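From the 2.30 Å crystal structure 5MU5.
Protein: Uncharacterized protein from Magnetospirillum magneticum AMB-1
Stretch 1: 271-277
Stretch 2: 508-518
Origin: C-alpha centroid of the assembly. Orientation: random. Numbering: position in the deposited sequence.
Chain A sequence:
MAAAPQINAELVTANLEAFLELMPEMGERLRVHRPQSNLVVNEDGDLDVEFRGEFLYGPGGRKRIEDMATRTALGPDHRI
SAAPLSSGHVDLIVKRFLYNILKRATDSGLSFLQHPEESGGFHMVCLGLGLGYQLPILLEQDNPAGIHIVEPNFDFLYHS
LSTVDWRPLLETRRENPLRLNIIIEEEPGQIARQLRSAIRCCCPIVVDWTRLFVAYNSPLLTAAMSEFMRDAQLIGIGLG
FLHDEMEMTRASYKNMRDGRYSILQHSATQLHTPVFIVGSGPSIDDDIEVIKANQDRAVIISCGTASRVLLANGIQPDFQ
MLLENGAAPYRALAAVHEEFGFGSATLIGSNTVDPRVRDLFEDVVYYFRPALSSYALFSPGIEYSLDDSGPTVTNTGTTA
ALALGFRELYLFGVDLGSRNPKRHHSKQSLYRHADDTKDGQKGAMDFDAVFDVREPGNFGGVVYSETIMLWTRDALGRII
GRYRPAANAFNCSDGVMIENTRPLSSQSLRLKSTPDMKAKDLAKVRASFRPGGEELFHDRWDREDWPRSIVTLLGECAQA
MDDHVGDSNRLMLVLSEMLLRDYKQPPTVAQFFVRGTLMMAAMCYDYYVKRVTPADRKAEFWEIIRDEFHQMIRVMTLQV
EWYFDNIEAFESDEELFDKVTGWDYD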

ATOM      1  N   LEU A 271     -20.302  13.259  20.911  1.00 46.41           N
ATOM      2  CA  LEU A 271     -20.232  14.568  21.521  1.00 45.95           C
ATOM      3  C   LEU A 271     -21.046  15.461  20.612  1.00 47.23           C
ATOM      4  O   LEU A 271     -20.977  15.339  19.391  1.00 51.49           O
ATOM      5  CB  LEU A 271     -18.778  15.032  21.590  1.00 44.85           C
ATOM      6  CG  LEU A 271     -17.862  14.042  22.316  1.00 46.58           C
ATOM      7  CD1 LEU A 271     -16.404  14.445  22.175  1.00 47.32           C
ATOM      8  CD2 LEU A 271     -18.254  13.922  23.785  1.00 45.61           C
ATOM      9  N   HIS A 272     -21.833  16.342  21.197  1.00 47.80           N
ATOM     10  CA  HIS A 272     -22.678  17.232  20.419  1.00 49.24           C
ATOM     11  C   HIS A 272     -22.075  18.603  20.087  1.00 43.55           C
ATOM     12  O   HIS A 272     -22.630  19.310  19.279  1.00 45.47           O
ATOM     13  CB  HIS A 272     -24.032  17.387  21.097  1.00 53.02           C
ATOM     14  CG  HIS A 272     -24.821  16.116  21.128  1.00 60.30           C
ATOM     15  ND1 HIS A 272     -25.026  15.393  22.284  1.00 64.68           N
ATOM     16  CD2 HIS A 272     -25.424  15.419  20.135  1.00 63.11           C
ATOM     17  CE1 HIS A 272     -25.728  14.309  22.005  1.00 67.31           C
ATOM     18  NE2 HIS A 272     -25.983  14.300  20.707  1.00 65.24           N
ATOM     19  N   THR A 273     -20.964  18.984  20.688  1.00 39.94           N
ATOM     20  CA  THR A 273     -20.326  20.238  20.305  1.00 40.96           C
ATOM     21  C   THR A 273     -19.809  20.086  18.874  1.00 38.96           C
ATOM     22  O   THR A 273     -19.189  19.079  18.540  1.00 36.29           O
ATOM     23  CB  THR A 273     -19.130  20.588  21.210  1.00 41.41           C
ATOM     24  OG1 THR A 273     -19.559  20.616  22.564  1.00 42.50           O
ATOM     25  CG2 THR A 273     -18.567  21.956  20.872  1.00 43.88           C
ATOM     26  N   PRO A 274     -20.073  21.077  18.020  1.00 37.00           N
ATOM     27  CA  PRO A 274     -19.528  20.945  16.680  1.00 37.38           C
ATOM     28  C   PRO A 274     -18.030  21.158  16.664  1.00 35.53           C
ATOM     29  O   PRO A 274     -17.485  21.791  17.548  1.00 35.38           O
ATOM     30  CB  PRO A 274     -20.237  22.041  15.873  1.00 37.76           C
ATOM     31  CG  PRO A 274     -20.932  22.895  16.847  1.00 39.16           C
ATOM     32  CD  PRO A 274     -20.828  22.314  18.220  1.00 38.32           C
ATOM     33  N   VAL A 275     -17.381  20.626  15.650  1.00 37.09           N
ATOM     34  CA  VAL A 275     -15.962  20.805  15.476  1.00 38.56           C
ATOM     35  C   VAL A 275     -15.693  21.480  14.125  1.00 35.44           C
ATOM     36  O   VAL A 275     -16.341  21.180  13.115  1.00 32.02           O
ATOM     37  CB  VAL A 275     -15.211  19.459  15.626  1.00 40.95           C
ATOM     38  CG1 VAL A 275     -15.462  18.555  14.436  1.00 42.59           C
ATOM     39  CG2 VAL A 275     -13.722  19.712  15.770  1.00 44.24           C
ATOM     40  N   PHE A 276     -14.759  22.431  14.145  1.00 35.48           N
ATOM     41  CA  PHE A 276     -14.284  23.101  12.956  1.00 34.42           C
ATOM     42  C   PHE A 276     -12.923  22.547  12.626  1.00 34.94           C
ATOM     43  O   PHE A 276     -11.995  22.685  13.430  1.00 33.74           O
ATOM     44  CB  PHE A 276     -14.128  24.601  13.152  1.00 35.51           C
ATOM     45  CG  PHE A 276     -15.403  25.331  13.368  1.00 36.71           C
ATOM     46  CD1 PHE A 276     -16.647  24.711  13.204  1.00 36.11           C
ATOM     47  CD2 PHE A 276     -15.361  26.657  13.699  1.00 36.30           C
ATOM     48  CE1 PHE A 276     -17.802  25.419  13.382  1.00 37.98           C
ATOM     49  CE2 PHE A 276     -16.524  27.368  13.882  1.00 37.99           C
ATOM     50  CZ  PHE A 276     -17.739  26.756  13.730  1.00 38.32           C
ATOM     51  N   ILE A 277     -12.823  21.904  11.464  1.00 34.71           N
ATOM     52  CA  ILE A 277     -11.575  21.323  10.983  1.00 36.13           C
ATOM     53  C   ILE A 277     -11.033  22.288   9.968  1.00 34.22           C
ATOM     54  O   ILE A 277     -11.693  22.580   8.986  1.00 35.65           O
ATOM     55  CB  ILE A 277     -11.817  19.940  10.382  1.00 39.40           C
ATOM     56  CG1 ILE A 277     -12.178  18.982  11.517  1.00 41.38           C
ATOM     57  CG2 ILE A 277     -10.571  19.441   9.669  1.00 41.50           C
ATOM     58  CD1 ILE A 277     -12.967  17.781  11.091  1.00 44.65           C
ATOM     59  N   SER A 508     -24.274  30.831   6.134  1.00 44.36           N
ATOM     60  CA  SER A 508     -25.488  30.100   6.515  1.00 46.18           C
ATOM     61  C   SER A 508     -25.286  29.253   7.753  1.00 46.05           C
ATOM     62  O   SER A 508     -26.238  28.660   8.236  1.00 46.77           O
ATOM     63  CB  SER A 508     -25.946  29.181   5.387  1.00 47.51           C
ATOM     64  OG  SER A 508     -26.336  29.930   4.256  1.00 48.14           O
ATOM     65  N   LEU A 509     -24.057  29.191   8.256  1.00 44.44           N
ATOM     66  CA  LEU A 509     -23.754  28.377   9.421  1.00 47.62           C
ATOM     67  C   LEU A 509     -24.443  28.915  10.666  1.00 47.98           C
ATOM     68  O   LEU A 509     -24.274  30.073  10.992  1.00 50.65           O
ATOM     69  CB  LEU A 509     -22.242  28.345   9.630  1.00 48.70           C
ATOM     70  CG  LEU A 509     -21.658  27.604  10.829  1.00 50.67           C
ATOM     71  CD1 LEU A 509     -20.266  27.080  10.496  1.00 51.15           C
ATOM     72  CD2 LEU A 509     -21.610  28.482  12.070  1.00 50.34           C
ATOM     73  N   ARG A 510     -25.236  28.079  11.334  1.00 49.11           N
ATOM     74  CA  ARG A 510     -25.868  28.414  12.626  1.00 51.54           C
ATOM     75  C   ARG A 510     -25.627  27.222  13.531  1.00 49.37           C
ATOM     76  O   ARG A 510     -25.985  26.103  13.182  1.00 50.17           O
ATOM     77  CB  ARG A 510     -27.391  28.608  12.522  1.00 53.99           C
ATOM     78  CG  ARG A 510     -27.877  29.769  11.667  1.00 60.92           C
ATOM     79  CD  ARG A 510     -27.491  31.137  12.233  1.00 64.50           C
ATOM     80  NE  ARG A 510     -28.013  32.226  11.405  1.00 68.51           N
ATOM     81  CZ  ARG A 510     -27.511  32.608  10.229  1.00 72.35           C
ATOM     82  NH1 ARG A 510     -26.456  31.996   9.689  1.00 71.02           N
ATOM     83  NH2 ARG A 510     -28.076  33.612   9.571  1.00 76.44           N
ATOM     84  N   LEU A 511     -25.048  27.452  14.696  1.00 48.09           N
ATOM     85  CA  LEU A 511     -24.763  26.375  15.627  1.00 46.41           C
ATOM     86  C   LEU A 511     -25.797  26.349  16.741  1.00 49.40           C
ATOM     87  O   LEU A 511     -26.377  27.367  17.070  1.00 54.28           O
ATOM     88  CB  LEU A 511     -23.368  26.553  16.210  1.00 44.02           C
ATOM     89  CG  LEU A 511     -22.237  26.686  15.191  1.00 43.19           C
ATOM     90  CD1 LEU A 511     -20.931  26.930  15.940  1.00 43.19           C
ATOM     91  CD2 LEU A 511     -22.139  25.456  14.301  1.00 40.48           C
ATOM     92  N   LYS A 512     -26.017  25.177  17.323  1.00 51.75           N
ATOM     93  CA  LYS A 512     -26.954  25.013  18.429  1.00 55.14           C
ATOM     94  C   LYS A 512     -26.205  24.914  19.764  1.00 52.49           C
ATOM     95  O   LYS A 512     -26.816  24.776  20.810  1.00 56.37           O
ATOM     96  CB  LYS A 512     -27.778  23.736  18.217  1.00 57.60           C
ATOM     97  CG  LYS A 512     -28.613  23.740  16.944  1.00 63.41           C
ATOM     98  CD  LYS A 512     -29.062  22.333  16.558  1.00 69.71           C
ATOM     99  CE  LYS A 512     -29.795  22.330  15.219  1.00 73.19           C
ATOM    100  NZ  LYS A 512     -29.624  21.019  14.533  1.00 77.11           N
ATOM    101  N   SER A 513     -24.884  24.993  19.730  1.00 48.81           N
ATOM    102  CA  SER A 513     -24.073  24.769  20.924  1.00 48.05           C
ATOM    103  C   SER A 513     -23.874  26.019  21.771  1.00 46.60           C
ATOM    104  O   SER A 513     -24.200  27.112  21.358  1.00 45.46           O
ATOM    105  CB  SER A 513     -22.710  24.241  20.500  1.00 46.59           C
ATOM    106  OG  SER A 513     -22.167  25.097  19.508  1.00 50.65           O
ATOM    107  N   THR A 514     -23.301  25.818  22.951  1.00 47.41           N
ATOM    108  CA  THR A 514     -22.946  26.887  23.882  1.00 48.84           C
ATOM    109  C   THR A 514     -21.510  26.722  24.381  1.00 48.52           C
ATOM    110  O   THR A 514     -20.908  25.640  24.232  1.00 48.81           O
ATOM    111  CB  THR A 514     -23.837  26.826  25.126  1.00 50.11           C
ATOM    112  OG1 THR A 514     -23.547  25.629  25.862  1.00 48.29           O
ATOM    113  CG2 THR A 514     -25.304  26.838  24.735  1.00 50.84           C
ATOM    114  N   PRO A 515     -20.950  27.778  24.995  1.00 47.55           N
ATOM    115  CA  PRO A 515     -19.617  27.593  25.589  1.00 47.51           C
ATOM    116  C   PRO A 515     -19.584  26.504  26.663  1.00 47.07           C
ATOM    117  O   PRO A 515     -18.581  25.815  26.781  1.00 49.35           O
ATOM    118  CB  PRO A 515     -19.298  28.961  26.197  1.00 47.06           C
ATOM    119  CG  PRO A 515     -20.168  29.923  25.468  1.00 46.99           C
ATOM    120  CD  PRO A 515     -21.401  29.177  25.059  1.00 47.01           C
ATOM    121  N   ASP A 516     -20.659  26.355  27.435  1.00 47.75           N
ATOM    122  CA  ASP A 516     -20.744  25.289  28.461  1.00 47.97           C
ATOM    123  C   ASP A 516     -20.689  23.896  27.850  1.00 45.50           C
ATOM    124  O   ASP A 516     -19.996  23.014  28.370  1.00 42.92           O
ATOM    125  CB  ASP A 516     -22.024  25.422  29.307  1.00 51.06           C
ATOM    126  CG  ASP A 516     -21.945  26.561  30.333  1.00 55.13           C
ATOM    127  OD1 ASP A 516     -20.979  27.347  30.255  1.00 55.84           O
ATOM    128  OD2 ASP A 516     -22.841  26.668  31.220  1.00 60.12           O
ATOM    129  N   MET A 517     -21.423  23.705  26.750  1.00 45.26           N
ATOM    130  CA  MET A 517     -21.442  22.438  26.036  1.00 45.58           C
ATOM    131  C   MET A 517     -20.026  22.100  25.548  1.00 43.18           C
ATOM    132  O   MET A 517     -19.556  20.950  25.684  1.00 40.60           O
ATOM    133  CB  MET A 517     -22.418  22.511  24.854  1.00 50.61           C
ATOM    134  CG  MET A 517     -22.636  21.177  24.127  1.00 54.57           C
ATOM    135  SD  MET A 517     -23.686  21.274  22.643  1.00 60.34           S
ATOM    136  CE  MET A 517     -25.212  21.939  23.352  1.00 57.62           C
ATOM    137  N   LYS A 518     -19.347  23.111  25.002  1.00 42.32           N
ATOM    138  CA  LYS A 518     -17.971  22.976  24.535  1.00 40.75           C
ATOM    139  C   LYS A 518     -17.060  22.540  25.674  1.00 42.05           C
ATOM    140  O   LYS A 518     -16.277  21.602  25.505  1.00 42.17           O
ATOM    141  CB  LYS A 518     -17.444  24.291  23.947  1.00 41.13           C
ATOM    142  CG  LYS A 518     -16.016  24.174  23.435  1.00 41.36           C
ATOM    143  CD  LYS A 518     -15.454  25.477  22.892  1.00 42.58           C
ATOM    144  CE  LYS A 518     -14.050  25.197  22.407  1.00 44.84           C
ATOM    145  NZ  LYS A 518     -13.392  26.397  21.851  1.00 48.72           N
TER

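Two segments of one chain, more than 230 residues apart in sequence at their closest contacts, pack mainly through side chains, with some side chains also meeting backbone atoms. Stretch 1 runs from a loop into a strand that includes Val-275 to Ile-277; stretch 2 is a loop that turns into a helix at Pro-515. The backbones draw nearest where Thr-273 CA lies 5.6 Å from Lys-518 CA. No hydrogen bond joins the two stretches, and together they bury 349 Å², so close fit rather than polar pairing characterizes the contact.

The apolar contacts gather around Pro-274 and Phe-276. Both direct their CA-to-CB bonds toward stretch 2, while Val-275 between them makes no contact with it, as the alternation of an extended chain would lead one to expect. Phe-276 CZ, at the tip of the ring, lies 3.9 Å from Leu-511 CD1 and 4.1 Å from Leu-509 CD1, both approaching the ring obliquely. The two leucines bracket Arg-510, whose side chain stays out of reach. Leu-511 also meets the proline, with its CD2 3.8 Å from Pro-274 CG, so its branched end lies between the proline ring and the phenylalanine. Branched leucine suits such a site, and the compact proline ring offers a carbon surface with no backbone N-H to satisfy.

Where polar atoms approach, they do so by packing. Ser-513 OG sits 3.3 Å from Pro-274 CD, a carbon that offers no conventional hydrogen bond; the hydroxyl finds its partner elsewhere in the structure. Thr-273 OG1 comes within 3.1 Å of Met-517 O, yet this too is not a hydrogen bond, and OG1 is likewise satisfied elsewhere. The threonine's methyl group, CG2, rests 4.0 Å from Lys-518 CB. The contact uses the aliphatic base of the lysine, whose fully extended side chain leads its charged end away from stretch 1.

Met-517 points its CA-to-CB bond toward stretch 1 and places CG 3.5 Å from Thr-273 OG1 and SD 4.0 Å from His-272 C. Its flexible, unbranched chain lets the sulfur reach the backbone of the loop, while the imidazole of exposed His-272 leads away.

The helix start is secured within stretch 2. Thr-514, at the N-cap, points away from stretch 1 and accepts from Met-517 N at its OG1, 3.0 Å away, satisfying an amide that lacks a helical carbonyl partner. The backbone bond from Lys-518 N to Thr-514 O, 3.1 Å, then begins the regular helical pattern.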